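Local atomic coordinates of Tetur07g02040 (Tetranychus urticae, PDB entry 6BDJ), a protein that probably cleaves aromatic diol rings between their two hydroxyl-bearing carbons, as an intradiol dioxygenase that binds ferric iron and inserts both atoms of molecular oxygen. Residues Thr68-Phe74 and Gly220-Ile226; Gln163-Asp167 and Lys203-Asn207; Arg53-Val57 and Thr132-Leu136. All blocks are in the same frame, centred on the assembly; numbering follows the deposited sequence.

Contact 1: residues Thr68-Phe74 and Gly220-Ile226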
ATOM      1  N   THR A  68      -7.646  -4.011   5.659  1.00 70.40           N
ATOM      2  CA  THR A  68      -7.393  -5.308   6.276  1.00 72.62           C
ATOM      3  C   THR A  68      -6.763  -6.186   5.210  1.00 74.01           C
ATOM      4  O   THR A  68      -7.314  -6.333   4.116  1.00 73.26           O
ATOM      5  CB  THR A  68      -8.693  -5.944   6.800  1.00 78.07           C
ATOM      6  OG1 THR A  68      -9.258  -5.100   7.812  1.00 78.19           O
ATOM      7  CG2 THR A  68      -8.458  -7.337   7.394  1.00 80.23           C
ATOM      8  N   LEU A  69      -5.582  -6.722   5.517  1.00 73.53           N
ATOM      9  CA  LEU A  69      -4.886  -7.660   4.647  1.00 72.94           C
ATOM     10  C   LEU A  69      -4.831  -9.011   5.317  1.00 74.19           C
ATOM     11  O   LEU A  69      -4.441  -9.092   6.481  1.00 74.94           O
ATOM     12  CB  LEU A  69      -3.456  -7.210   4.390  1.00 72.46           C
ATOM     13  CG  LEU A  69      -3.233  -5.808   3.830  1.00 72.68           C
ATOM     14  CD1 LEU A  69      -1.825  -5.714   3.273  1.00 72.47           C
ATOM     15  CD2 LEU A  69      -4.210  -5.461   2.729  1.00 75.08           C
ATOM     16  N   ASN A  70      -5.203 -10.060   4.584  1.00 74.44           N
ATOM     17  CA  ASN A  70      -5.172 -11.434   5.088  1.00 75.77           C
ATOM     18  C   ASN A  70      -4.106 -12.195   4.296  1.00 73.63           C
ATOM     19  O   ASN A  70      -4.199 -12.294   3.075  1.00 71.21           O
ATOM     20  CB  ASN A  70      -6.554 -12.076   4.949  1.00 79.14           C
ATOM     21  CG  ASN A  70      -7.631 -11.321   5.733  1.00 81.56           C
ATOM     22  OD1 ASN A  70      -7.554 -11.175   6.965  1.00 83.27           O
ATOM     23  ND2 ASN A  70      -8.642 -10.831   5.017  1.00 81.89           N
ATOM     24  N   LEU A  71      -3.040 -12.628   4.983  1.00 72.68           N
ATOM     25  CA  LEU A  71      -1.907 -13.303   4.348  1.00 74.58           C
ATOM     26  C   LEU A  71      -2.038 -14.807   4.538  1.00 78.01           C
ATOM     27  O   LEU A  71      -2.257 -15.276   5.668  1.00 78.74           O
ATOM     28  CB  LEU A  71      -0.557 -12.874   4.941  1.00 75.30           C
ATOM     29  CG  LEU A  71      -0.074 -11.407   4.884  1.00 74.79           C
ATOM     30  CD1 LEU A  71       1.424 -11.344   5.147  1.00 74.80           C
ATOM     31  CD2 LEU A  71      -0.389 -10.694   3.573  1.00 75.99           C
ATOM     32  N   VAL A  72      -1.885 -15.543   3.436  1.00 77.38           N
ATOM     33  CA  VAL A  72      -1.696 -17.006   3.483  1.00 82.96           C
ATOM     34  C   VAL A  72      -0.394 -17.405   2.799  1.00 84.40           C
ATOM     35  O   VAL A  72       0.090 -16.693   1.919  1.00 85.73           O
ATOM     36  CB  VAL A  72      -2.882 -17.794   2.880  1.00 84.12           C
ATOM     37  CG1 VAL A  72      -4.135 -17.576   3.717  1.00 86.07           C
ATOM     38  CG2 VAL A  72      -3.139 -17.406   1.434  1.00 81.73           C
ATOM     39  N   ASP A  73       0.182 -18.518   3.236  1.00 88.85           N
ATOM     40  CA  ASP A  73       1.321 -19.131   2.543  1.00 90.59           C
ATOM     41  C   ASP A  73       0.783 -19.748   1.265  1.00 91.09           C
ATOM     42  O   ASP A  73      -0.149 -20.546   1.301  1.00 92.87           O
ATOM     43  CB  ASP A  73       2.019 -20.197   3.423  1.00 95.43           C
ATOM     44  CG  ASP A  73       3.277 -20.816   2.764  1.00 96.82           C
ATOM     45  OD1 ASP A  73       3.380 -20.851   1.519  1.00 95.07           O
ATOM     46  OD2 ASP A  73       4.165 -21.304   3.505  1.00 98.53           O
ATOM     47  N   PHE A  74       1.393 -19.354   0.143  1.00 88.53           N
ATOM     48  CA  PHE A  74       1.078 -19.847  -1.203  1.00 88.80           C
ATOM     49  C   PHE A  74       1.094 -21.368  -1.300  1.00 92.76           C
ATOM     50  O   PHE A  74       0.254 -21.974  -1.970  1.00 93.01           O
ATOM     51  CB  PHE A  74       2.117 -19.267  -2.171  1.00 84.60           C
ATOM     52  CG  PHE A  74       2.119 -19.887  -3.531  1.00 86.42           C
ATOM     53  CD1 PHE A  74       0.943 -19.986  -4.275  1.00 87.14           C
ATOM     54  CD2 PHE A  74       3.310 -20.329  -4.096  1.00 87.55           C
ATOM     55  CE1 PHE A  74       0.947 -20.560  -5.537  1.00 87.84           C
ATOM     56  CE2 PHE A  74       3.330 -20.871  -5.373  1.00 88.97           C
ATOM     57  CZ  PHE A  74       2.145 -20.986  -6.097  1.00 89.33           C
ATOM     58  N   GLY A 220     -11.887  -2.022   3.755  1.00 85.80           N
ATOM     59  CA  GLY A 220     -11.303  -2.692   2.597  1.00 84.41           C
ATOM     60  C   GLY A 220     -10.588  -3.953   3.011  1.00 83.20           C
ATOM     61  O   GLY A 220      -9.869  -3.955   4.018  1.00 82.34           O
ATOM     62  N   ILE A 221     -10.783  -5.010   2.229  1.00 83.95           N
ATOM     63  CA  ILE A 221     -10.142  -6.314   2.458  1.00 83.76           C
ATOM     64  C   ILE A 221      -9.380  -6.691   1.200  1.00 79.67           C
ATOM     65  O   ILE A 221      -9.919  -6.631   0.100  1.00 78.36           O
ATOM     66  CB  ILE A 221     -11.155  -7.445   2.778  1.00 90.04           C
ATOM     67  CG1 ILE A 221     -11.900  -7.163   4.097  1.00 93.91           C
ATOM     68  CG2 ILE A 221     -10.442  -8.796   2.865  1.00 89.29           C
ATOM     69  CD1 ILE A 221     -13.165  -6.337   3.957  1.00 97.62           C
ATOM     70  N   LEU A 222      -8.127  -7.069   1.374  1.00 75.28           N
ATOM     71  CA  LEU A 222      -7.359  -7.668   0.302  1.00 72.17           C
ATOM     72  C   LEU A 222      -6.776  -8.943   0.867  1.00 73.13           C
ATOM     73  O   LEU A 222      -6.092  -8.924   1.896  1.00 72.26           O
ATOM     74  CB  LEU A 222      -6.257  -6.726  -0.148  1.00 68.55           C
ATOM     75  CG  LEU A 222      -5.355  -7.164  -1.299  1.00 67.00           C
ATOM     76  CD1 LEU A 222      -6.131  -7.274  -2.596  1.00 68.04           C
ATOM     77  CD2 LEU A 222      -4.213  -6.174  -1.386  1.00 64.83           C
ATOM     78  N   ASN A 223      -7.082 -10.052   0.221  1.00 74.17           N
ATOM     79  CA  ASN A 223      -6.553 -11.340   0.614  1.00 76.36           C
ATOM     80  C   ASN A 223      -5.319 -11.574  -0.234  1.00 73.61           C
ATOM     81  O   ASN A 223      -5.405 -11.469  -1.445  1.00 76.55           O
ATOM     82  CB  ASN A 223      -7.614 -12.416   0.366  1.00 81.52           C
ATOM     83  CG  ASN A 223      -8.853 -12.193   1.199  1.00 84.24           C
ATOM     84  OD1 ASN A 223      -8.749 -11.792   2.341  1.00 83.33           O
ATOM     85  ND2 ASN A 223     -10.023 -12.460   0.634  1.00 88.68           N
ATOM     86  N   LEU A 224      -4.176 -11.845   0.394  1.00 70.78           N
ATOM     87  CA  LEU A 224      -2.915 -12.128  -0.321  1.00 69.74           C
ATOM     88  C   LEU A 224      -2.379 -13.529  -0.029  1.00 68.61           C
ATOM     89  O   LEU A 224      -2.484 -14.041   1.096  1.00 70.49           O
ATOM     90  CB  LEU A 224      -1.836 -11.081   0.038  1.00 67.26           C
ATOM     91  CG  LEU A 224      -2.164  -9.622  -0.315  1.00 66.55           C
ATOM     92  CD1 LEU A 224      -1.260  -8.619   0.388  1.00 65.55           C
ATOM     93  CD2 LEU A 224      -2.155  -9.399  -1.820  1.00 66.63           C
ATOM     94  N   ALA A 225      -1.820 -14.137  -1.073  1.00 70.28           N
ATOM     95  CA  ALA A 225      -1.058 -15.374  -0.976  1.00 68.90           C
ATOM     96  C   ALA A 225       0.374 -15.049  -1.360  1.00 66.04           C
ATOM     97  O   ALA A 225       0.634 -14.607  -2.477  1.00 67.45           O
ATOM     98  CB  ALA A 225      -1.625 -16.422  -1.911  1.00 71.95           C
ATOM     99  N   ILE A 226       1.299 -15.255  -0.439  1.00 65.78           N
ATOM    100  CA  ILE A 226       2.710 -14.968  -0.692  1.00 65.38           C
ATOM    101  C   ILE A 226       3.578 -16.206  -0.442  1.00 67.93           C
ATOM    102  O   ILE A 226       3.078 -17.256  -0.082  1.00 70.59           O
ATOM    103  CB  ILE A 226       3.191 -13.769   0.165  1.00 65.22           C
ATOM    104  CG1 ILE A 226       3.038 -14.050   1.663  1.00 67.27           C
ATOM    105  CG2 ILE A 226       2.429 -12.499  -0.197  1.00 61.50           C
ATOM    106  CD1 ILE A 226       4.118 -13.343   2.439  1.00 67.42           C
TER

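Contact 2: residues Gln163-Asp167 and Lys203-Asn207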
ATOM      1  N   GLN A 163       1.638  -3.505  -4.576  1.00 49.21           N
ATOM      2  CA  GLN A 163       0.830  -2.311  -4.603  1.00 48.83           C
ATOM      3  C   GLN A 163      -0.624  -2.707  -4.595  1.00 51.30           C
ATOM      4  O   GLN A 163      -1.014  -3.659  -5.249  1.00 53.77           O
ATOM      5  CB  GLN A 163       1.153  -1.475  -5.829  1.00 49.67           C
ATOM      6  CG  GLN A 163       2.520  -0.818  -5.725  1.00 49.12           C
ATOM      7  CD  GLN A 163       2.851   0.122  -6.871  1.00 49.49           C
ATOM      8  OE1 GLN A 163       1.953   0.669  -7.528  1.00 49.39           O
ATOM      9  NE2 GLN A 163       4.145   0.324  -7.105  1.00 47.28           N
ATOM     10  N   ILE A 164      -1.405  -1.945  -3.840  1.00 52.84           N
ATOM     11  CA  ILE A 164      -2.835  -2.122  -3.699  1.00 56.63           C
ATOM     12  C   ILE A 164      -3.508  -1.094  -4.602  1.00 58.71           C
ATOM     13  O   ILE A 164      -3.217   0.099  -4.530  1.00 60.24           O
ATOM     14  CB  ILE A 164      -3.258  -1.892  -2.242  1.00 59.47           C
ATOM     15  CG1 ILE A 164      -2.473  -2.818  -1.310  1.00 59.30           C
ATOM     16  CG2 ILE A 164      -4.755  -2.105  -2.082  1.00 62.40           C
ATOM     17  CD1 ILE A 164      -2.594  -2.510   0.162  1.00 60.04           C
ATOM     18  N   PHE A 165      -4.420  -1.561  -5.441  1.00 60.07           N
ATOM     19  CA  PHE A 165      -5.181  -0.703  -6.345  1.00 61.89           C
ATOM     20  C   PHE A 165      -6.644  -0.668  -5.932  1.00 64.83           C
ATOM     21  O   PHE A 165      -7.097  -1.465  -5.119  1.00 63.26           O
ATOM     22  CB  PHE A 165      -4.998  -1.204  -7.778  1.00 61.52           C
ATOM     23  CG  PHE A 165      -3.564  -1.160  -8.238  1.00 59.26           C
ATOM     24  CD1 PHE A 165      -2.986   0.039  -8.595  1.00 58.96           C
ATOM     25  CD2 PHE A 165      -2.770  -2.300  -8.247  1.00 57.60           C
ATOM     26  CE1 PHE A 165      -1.651   0.113  -8.986  1.00 58.34           C
ATOM     27  CE2 PHE A 165      -1.436  -2.249  -8.647  1.00 57.10           C
ATOM     28  CZ  PHE A 165      -0.879  -1.038  -9.037  1.00 58.43           C
ATOM     29  N   PHE A 166      -7.369   0.277  -6.514  1.00 69.44           N
ATOM     30  CA  PHE A 166      -8.796   0.494  -6.217  1.00 73.39           C
ATOM     31  C   PHE A 166      -9.644   0.291  -7.457  1.00 79.45           C
ATOM     32  O   PHE A 166      -9.190   0.550  -8.595  1.00 79.67           O
ATOM     33  CB  PHE A 166      -8.988   1.879  -5.636  1.00 72.17           C
ATOM     34  CG  PHE A 166      -8.237   2.064  -4.356  1.00 66.85           C
ATOM     35  CD1 PHE A 166      -8.819   1.710  -3.156  1.00 66.80           C
ATOM     36  CD2 PHE A 166      -6.913   2.476  -4.362  1.00 63.21           C
ATOM     37  CE1 PHE A 166      -8.125   1.839  -1.950  1.00 64.68           C
ATOM     38  CE2 PHE A 166      -6.204   2.598  -3.172  1.00 60.29           C
ATOM     39  CZ  PHE A 166      -6.819   2.276  -1.961  1.00 60.84           C
ATOM     40  N   ASP A 167     -10.872  -0.193  -7.246  1.00 84.75           N
ATOM     41  CA  ASP A 167     -11.787  -0.399  -8.375  1.00 90.16           C
ATOM     42  C   ASP A 167     -12.154   0.974  -8.920  1.00 93.54           C
ATOM     43  O   ASP A 167     -12.233   1.943  -8.149  1.00 95.29           O
ATOM     44  CB  ASP A 167     -13.014  -1.251  -7.991  1.00 92.87           C
ATOM     45  CG  ASP A 167     -13.967  -0.525  -7.063  1.00 96.79           C
ATOM     46  OD1 ASP A 167     -13.631  -0.384  -5.867  1.00 96.08           O
ATOM     47  OD2 ASP A 167     -15.051  -0.080  -7.532  1.00101.08           O
ATOM     48  N   LYS A 203      -5.202  -8.196 -10.241  1.00 68.53           N
ATOM     49  CA  LYS A 203      -5.302  -9.223  -9.197  1.00 69.53           C
ATOM     50  C   LYS A 203      -4.927  -8.666  -7.836  1.00 67.63           C
ATOM     51  O   LYS A 203      -4.696  -9.439  -6.886  1.00 65.78           O
ATOM     52  CB  LYS A 203      -4.374 -10.407  -9.511  1.00 71.27           C
ATOM     53  CG  LYS A 203      -4.398 -10.882 -10.961  1.00 74.19           C
ATOM     54  CD  LYS A 203      -3.508 -12.090 -11.181  1.00 76.76           C
ATOM     55  CE  LYS A 203      -3.700 -12.653 -12.589  1.00 79.78           C
ATOM     56  NZ  LYS A 203      -2.857 -13.847 -12.874  1.00 80.89           N
ATOM     57  N   SER A 204      -4.859  -7.335  -7.747  1.00 66.02           N
ATOM     58  CA  SER A 204      -4.328  -6.637  -6.592  1.00 64.86           C
ATOM     59  C   SER A 204      -5.195  -5.405  -6.260  1.00 65.17           C
ATOM     60  O   SER A 204      -4.704  -4.388  -5.713  1.00 62.24           O
ATOM     61  CB  SER A 204      -2.866  -6.284  -6.901  1.00 63.05           C
ATOM     62  OG  SER A 204      -2.211  -5.760  -5.764  1.00 64.93           O
ATOM     63  N   ILE A 205      -6.485  -5.516  -6.578  1.00 67.59           N
ATOM     64  CA  ILE A 205      -7.468  -4.484  -6.281  1.00 68.96           C
ATOM     65  C   ILE A 205      -8.093  -4.789  -4.944  1.00 69.84           C
ATOM     66  O   ILE A 205      -8.548  -5.891  -4.729  1.00 69.52           O
ATOM     67  CB  ILE A 205      -8.581  -4.444  -7.325  1.00 72.76           C
ATOM     68  CG1 ILE A 205      -8.008  -3.957  -8.659  1.00 73.46           C
ATOM     69  CG2 ILE A 205      -9.707  -3.520  -6.882  1.00 75.22           C
ATOM     70  CD1 ILE A 205      -8.833  -4.317  -9.868  1.00 75.83           C
ATOM     71  N   ILE A 206      -8.122  -3.795  -4.054  1.00 72.29           N
ATOM     72  CA  ILE A 206      -8.774  -3.957  -2.753  1.00 72.16           C
ATOM     73  C   ILE A 206     -10.295  -3.934  -2.880  1.00 75.44           C
ATOM     74  O   ILE A 206     -10.865  -3.143  -3.623  1.00 73.89           O
ATOM     75  CB  ILE A 206      -8.267  -2.975  -1.660  1.00 71.66           C
ATOM     76  CG1 ILE A 206      -8.879  -3.327  -0.291  1.00 73.53           C
ATOM     77  CG2 ILE A 206      -8.544  -1.518  -2.003  1.00 71.19           C
ATOM     78  CD1 ILE A 206      -8.033  -2.872   0.880  1.00 72.34           C
ATOM     79  N   ASN A 207     -10.914  -4.833  -2.134  1.00 80.10           N
ATOM     80  CA  ASN A 207     -12.351  -5.007  -2.116  1.00 87.63           C
ATOM     81  C   ASN A 207     -12.960  -4.152  -1.016  1.00 91.87           C
ATOM     82  O   ASN A 207     -12.759  -4.415   0.183  1.00 91.75           O
ATOM     83  CB  ASN A 207     -12.668  -6.477  -1.866  1.00 89.55           C
ATOM     84  CG  ASN A 207     -14.115  -6.792  -2.064  1.00 94.76           C
ATOM     85  OD1 ASN A 207     -14.899  -6.792  -1.113  1.00 96.50           O
ATOM     86  ND2 ASN A 207     -14.489  -7.059  -3.309  1.00 96.15           N
TER

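Contact 3: residues Arg53-Val57 and Thr132-Leu136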
ATOM      1  N   ARG A  53       2.146   0.447  14.358  1.00 47.12           N
ATOM      2  CA  ARG A  53       0.900   1.076  14.793  1.00 47.76           C
ATOM      3  C   ARG A  53      -0.165   0.784  13.774  1.00 50.06           C
ATOM      4  O   ARG A  53       0.137   0.612  12.575  1.00 47.13           O
ATOM      5  CB  ARG A  53       1.058   2.599  14.842  1.00 45.98           C
ATOM      6  CG  ARG A  53       1.299   3.225  13.476  1.00 43.92           C
ATOM      7  CD  ARG A  53       1.671   4.662  13.565  1.00 44.67           C
ATOM      8  NE  ARG A  53       2.245   5.190  12.322  1.00 45.12           N
ATOM      9  CZ  ARG A  53       2.483   6.481  12.118  1.00 42.68           C
ATOM     10  NH1 ARG A  53       2.193   7.361  13.077  1.00 42.61           N
ATOM     11  NH2 ARG A  53       3.045   6.896  10.991  1.00 42.81           N
ATOM     12  N   SER A  54      -1.406   0.797  14.222  1.00 52.44           N
ATOM     13  CA  SER A  54      -2.519   0.607  13.335  1.00 55.45           C
ATOM     14  C   SER A  54      -2.968   1.902  12.670  1.00 53.44           C
ATOM     15  O   SER A  54      -3.293   1.899  11.486  1.00 56.15           O
ATOM     16  CB  SER A  54      -3.705   0.017  14.073  1.00 60.12           C
ATOM     17  OG  SER A  54      -4.670  -0.372  13.102  1.00 67.18           O
ATOM     18  N   ASN A  55      -3.047   2.993  13.419  1.00 52.22           N
ATOM     19  CA  ASN A  55      -3.493   4.266  12.842  1.00 49.93           C
ATOM     20  C   ASN A  55      -2.288   5.070  12.362  1.00 46.88           C
ATOM     21  O   ASN A  55      -1.440   5.446  13.148  1.00 44.66           O
ATOM     22  CB  ASN A  55      -4.342   5.066  13.837  1.00 52.14           C
ATOM     23  CG  ASN A  55      -4.927   6.322  13.210  1.00 51.81           C
ATOM     24  OD1 ASN A  55      -4.204   7.250  12.841  1.00 52.01           O
ATOM     25  ND2 ASN A  55      -6.246   6.345  13.060  1.00 51.90           N
ATOM     26  N   ILE A  56      -2.232   5.336  11.061  1.00 46.76           N
ATOM     27  CA  ILE A  56      -1.080   5.956  10.400  1.00 45.27           C
ATOM     28  C   ILE A  56      -1.394   7.349   9.873  1.00 46.79           C
ATOM     29  O   ILE A  56      -0.581   7.941   9.165  1.00 48.17           O
ATOM     30  CB  ILE A  56      -0.544   5.069   9.235  1.00 45.65           C
ATOM     31  CG1 ILE A  56      -1.593   4.847   8.131  1.00 46.75           C
ATOM     32  CG2 ILE A  56      -0.164   3.716   9.782  1.00 46.80           C
ATOM     33  CD1 ILE A  56      -1.112   4.057   6.912  1.00 45.52           C
ATOM     34  N   VAL A  57      -2.562   7.879  10.238  1.00 48.00           N
ATOM     35  CA  VAL A  57      -3.081   9.127   9.652  1.00 48.92           C
ATOM     36  C   VAL A  57      -2.299  10.357  10.073  1.00 46.84           C
ATOM     37  O   VAL A  57      -2.025  11.209   9.241  1.00 48.92           O
ATOM     38  CB  VAL A  57      -4.575   9.304   9.982  1.00 52.71           C
ATOM     39  CG1 VAL A  57      -5.126  10.636   9.456  1.00 53.90           C
ATOM     40  CG2 VAL A  57      -5.383   8.163   9.363  1.00 52.19           C
ATOM     41  N   THR A 132      -4.615  -4.981  10.252  1.00 65.02           N
ATOM     42  CA  THR A 132      -5.540  -3.924   9.889  1.00 66.33           C
ATOM     43  C   THR A 132      -4.873  -2.595  10.144  1.00 63.26           C
ATOM     44  O   THR A 132      -4.257  -2.379  11.198  1.00 61.74           O
ATOM     45  CB  THR A 132      -6.864  -4.035  10.664  1.00 72.75           C
ATOM     46  OG1 THR A 132      -7.490  -5.276  10.319  1.00 77.79           O
ATOM     47  CG2 THR A 132      -7.820  -2.887  10.307  1.00 74.12           C
ATOM     48  N   PHE A 133      -4.978  -1.708   9.156  1.00 60.37           N
ATOM     49  CA  PHE A 133      -4.471  -0.360   9.277  1.00 57.49           C
ATOM     50  C   PHE A 133      -5.632   0.629   9.179  1.00 60.84           C
ATOM     51  O   PHE A 133      -6.552   0.431   8.400  1.00 64.13           O
ATOM     52  CB  PHE A 133      -3.500  -0.065   8.147  1.00 56.14           C
ATOM     53  CG  PHE A 133      -2.229  -0.838   8.209  1.00 54.34           C
ATOM     54  CD1 PHE A 133      -1.167  -0.363   8.931  1.00 52.27           C
ATOM     55  CD2 PHE A 133      -2.073  -2.001   7.476  1.00 56.20           C
ATOM     56  CE1 PHE A 133       0.025  -1.054   8.968  1.00 52.81           C
ATOM     57  CE2 PHE A 133      -0.882  -2.710   7.506  1.00 54.51           C
ATOM     58  CZ  PHE A 133       0.165  -2.240   8.261  1.00 53.54           C
ATOM     59  N   GLU A 134      -5.555   1.704   9.952  1.00 58.01           N
ATOM     60  CA  GLU A 134      -6.502   2.823   9.857  1.00 60.07           C
ATOM     61  C   GLU A 134      -5.776   3.905   9.105  1.00 57.22           C
ATOM     62  O   GLU A 134      -4.817   4.476   9.615  1.00 54.93           O
ATOM     63  CB  GLU A 134      -6.918   3.319  11.240  1.00 59.40           C
ATOM     64  CG  GLU A 134      -7.569   2.228  12.081  1.00 62.97           C
ATOM     65  CD  GLU A 134      -8.098   2.727  13.416  1.00 65.80           C
ATOM     66  OE1 GLU A 134      -7.641   3.774  13.912  1.00 67.32           O
ATOM     67  OE2 GLU A 134      -9.021   2.085  13.946  1.00 71.75           O
ATOM     68  N   THR A 135      -6.204   4.142   7.873  1.00 56.80           N
ATOM     69  CA  THR A 135      -5.510   5.042   6.988  1.00 54.02           C
ATOM     70  C   THR A 135      -6.505   5.932   6.299  1.00 57.07           C
ATOM     71  O   THR A 135      -7.619   6.121   6.784  1.00 60.12           O
ATOM     72  CB  THR A 135      -4.595   4.273   6.016  1.00 52.47           C
ATOM     73  OG1 THR A 135      -3.821   5.195   5.252  1.00 49.21           O
ATOM     74  CG2 THR A 135      -5.350   3.334   5.102  1.00 54.45           C
ATOM     75  N   LEU A 136      -6.080   6.568   5.217  1.00 57.51           N
ATOM     76  CA  LEU A 136      -6.978   7.359   4.404  1.00 60.97           C
ATOM     77  C   LEU A 136      -6.957   6.791   3.002  1.00 60.99           C
ATOM     78  O   LEU A 136      -5.982   6.160   2.595  1.00 58.86           O
ATOM     79  CB  LEU A 136      -6.507   8.813   4.373  1.00 61.46           C
ATOM     80  CG  LEU A 136      -6.368   9.562   5.712  1.00 61.75           C
ATOM     81  CD1 LEU A 136      -5.783  10.940   5.439  1.00 61.48           C
ATOM     82  CD2 LEU A 136      -7.697   9.679   6.451  1.00 64.54           C
TER

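Contact 1: residues Thr68-Phe74 and Gly220-Ile226
Asn70 and Asn223 sit level with each other on two neighbouring parallel strands, 64-73 and 218-226, of the mixed beta sheet that forms the body of this intradiol dioxygenase. The segment axes approach to 4.7 Å and run 20° apart, and seven backbone hydrogen bonds tie them: the even-numbered residues Thr68 to Phe74 give their N-H groups to Gly220, Leu222, Leu224 and Ile226, and Thr68, Asn70 and Val72 accept in return. On the buried face the leucines interlock. Leu224 projects between Leu69 and Leu71: its CD1 lies 4.1 Å from CD1 of Leu69, while CD2 of Leu71 rests alongside CB of Leu224 at 3.8 Å. One pair back, CD2 of Leu69 touches CB of Leu222, again at 3.8 Å. Ile164, Tyr150 and Ile152 of strands 157-166 and 148-154 pack against this leucine face. The other face is more polar, although CG2 of Val72 leans over the small Ala225 and meets its CB at 3.8 Å. There Asn70 CG stands beside its own backbone N, level with the like-turned Asn223, and the two amide planes differ by 35°. Thr130 OG1 is bonded to Asn70 OD1, which helps fix the flip of that amide; Asn70 ND2 reaches Asn223 OD1 at 2.8 Å, with a C=O...N angle of 177°.

Contact 2: residues Gln163-Asp167 and Lys203-Asn207
Phe165 and Ile205 face each other in a parallel bridge, CA atoms 4.4 Å apart, where strand 157-166 meets the short strand 205-208; the segment axes diverge by 64°, so the pairing is brief. Phe165 uses both its backbone groups: its N donates to Ser204 O at 2.9 Å, and its O receives Ile206 N at 2.8 Å. Ahead of the bridge, the Ser204 hydroxyl is directed at the carbonyl of Gln163. With OG anti to its own N (chi1 -172°), it donates to Gln163 O over 2.5 Å, shorter than expected and doubtful in its exact value.

The apolar contacts fall on two sides of the bridge. On one, Ile206 is the shared partner: its CB lies 3.6 Å from CG2 of Ile164, whose side chain slants across it, while its CG2 reaches CE1 of Phe166 at 3.4 Å, the ring and the isoleucine running side by side. On the other, CG1 of Ile205 meets CB of Phe165 at 4.2 Å, and the Phe165 ring goes on to an edge-to-face contact with Phe196. Asp167, at the N-cap of helix 168-175, follows directly, with CG2 of Ile205 against its backbone N.

Gln163 links this pairing to the metal site. The serine hydroxyl probably supplies a partner for its backbone carbonyl, while its side chain, fixed by Arg144 and the carbonyl of Gly41, packs against His147 and His149, two ligands of the ferric iron, consistent with a second-shell place beside the metal.

Contact 3: residues Arg53-Val57 and Thr132-Leu136
Ser54 and Ile56, flanking Asn55, fasten an irregular loop to strand 130-136 through Glu134, which forms both backbone bonds of a single bridge: its N donates to Ser54 O at 2.7 Å and its O accepts Ile56 N at 3.1 Å. The two bonds differ in direction, since Ile56 N approaches almost straight on the Glu134 carbonyl, whereas Glu134 N stands about 40° out of the plane of the Ser54 carbonyl. The loop thereby lies along a strand that ends the sheet within this chain.

The tighter packing is on the inward side. Ile56 places CG1 between its backbone N and carbonyl carbon (chi1 61°), which brings CD1 down beside Thr135, 3.4 Å from OG1; that hydroxyl is itself bonded to Gln89. Farther along, Val57 and Leu136 cross nearly at right angles, CG2 to CD2 at 4.0 Å. Phe133 also turns inward, against Val85 and Ile87 of strand 84-88.

The outward side is more open and polar. Exposed Asn55 sends ND2 to Glu134 OE1 at 3.0 Å, meeting the carboxylate on its anti side, with amide and carboxylate planes 81° apart. The same amide closes an Asx turn, in which its OD1 accepts Val57 N. At the far end Ser54 OG gives a further bond to Thr132 O, 2.8 Å long.

Asn55 therefore uses both ends of one amide, the oxygen to shape the loop and the nitrogen to hold the Glu134 carboxylate; the accepted N-H probably helps stabilise the negative charge of Glu134.

How the contacts relate
All three contacts reach one mixed sheet, contact 3 through strand 130-136. Strand 218-226 joins contacts 1 and 2: Ile221 N lies 2.9 Å from Asn207 O, a probable hydrogen bond, and the centres are 12 Å apart. Strand 64-73 joins contact 1 to contact 3, where Thr68 OG1 and Thr132 OG1 stand 3.1 Å apart, a probable hydrogen bond. Contacts 2 and 3 do not touch; their nearest atoms are about 6 Å apart and their centres about 17 Å. The ferric iron, held by Tyr96, His147 and His149, lies about 6 Å from the Gln163 side chain in contact 2, against about 13 Å from that of Thr135 in contact 3. In contact 1, the Leu69 side chain is about 10 Å from that of His149.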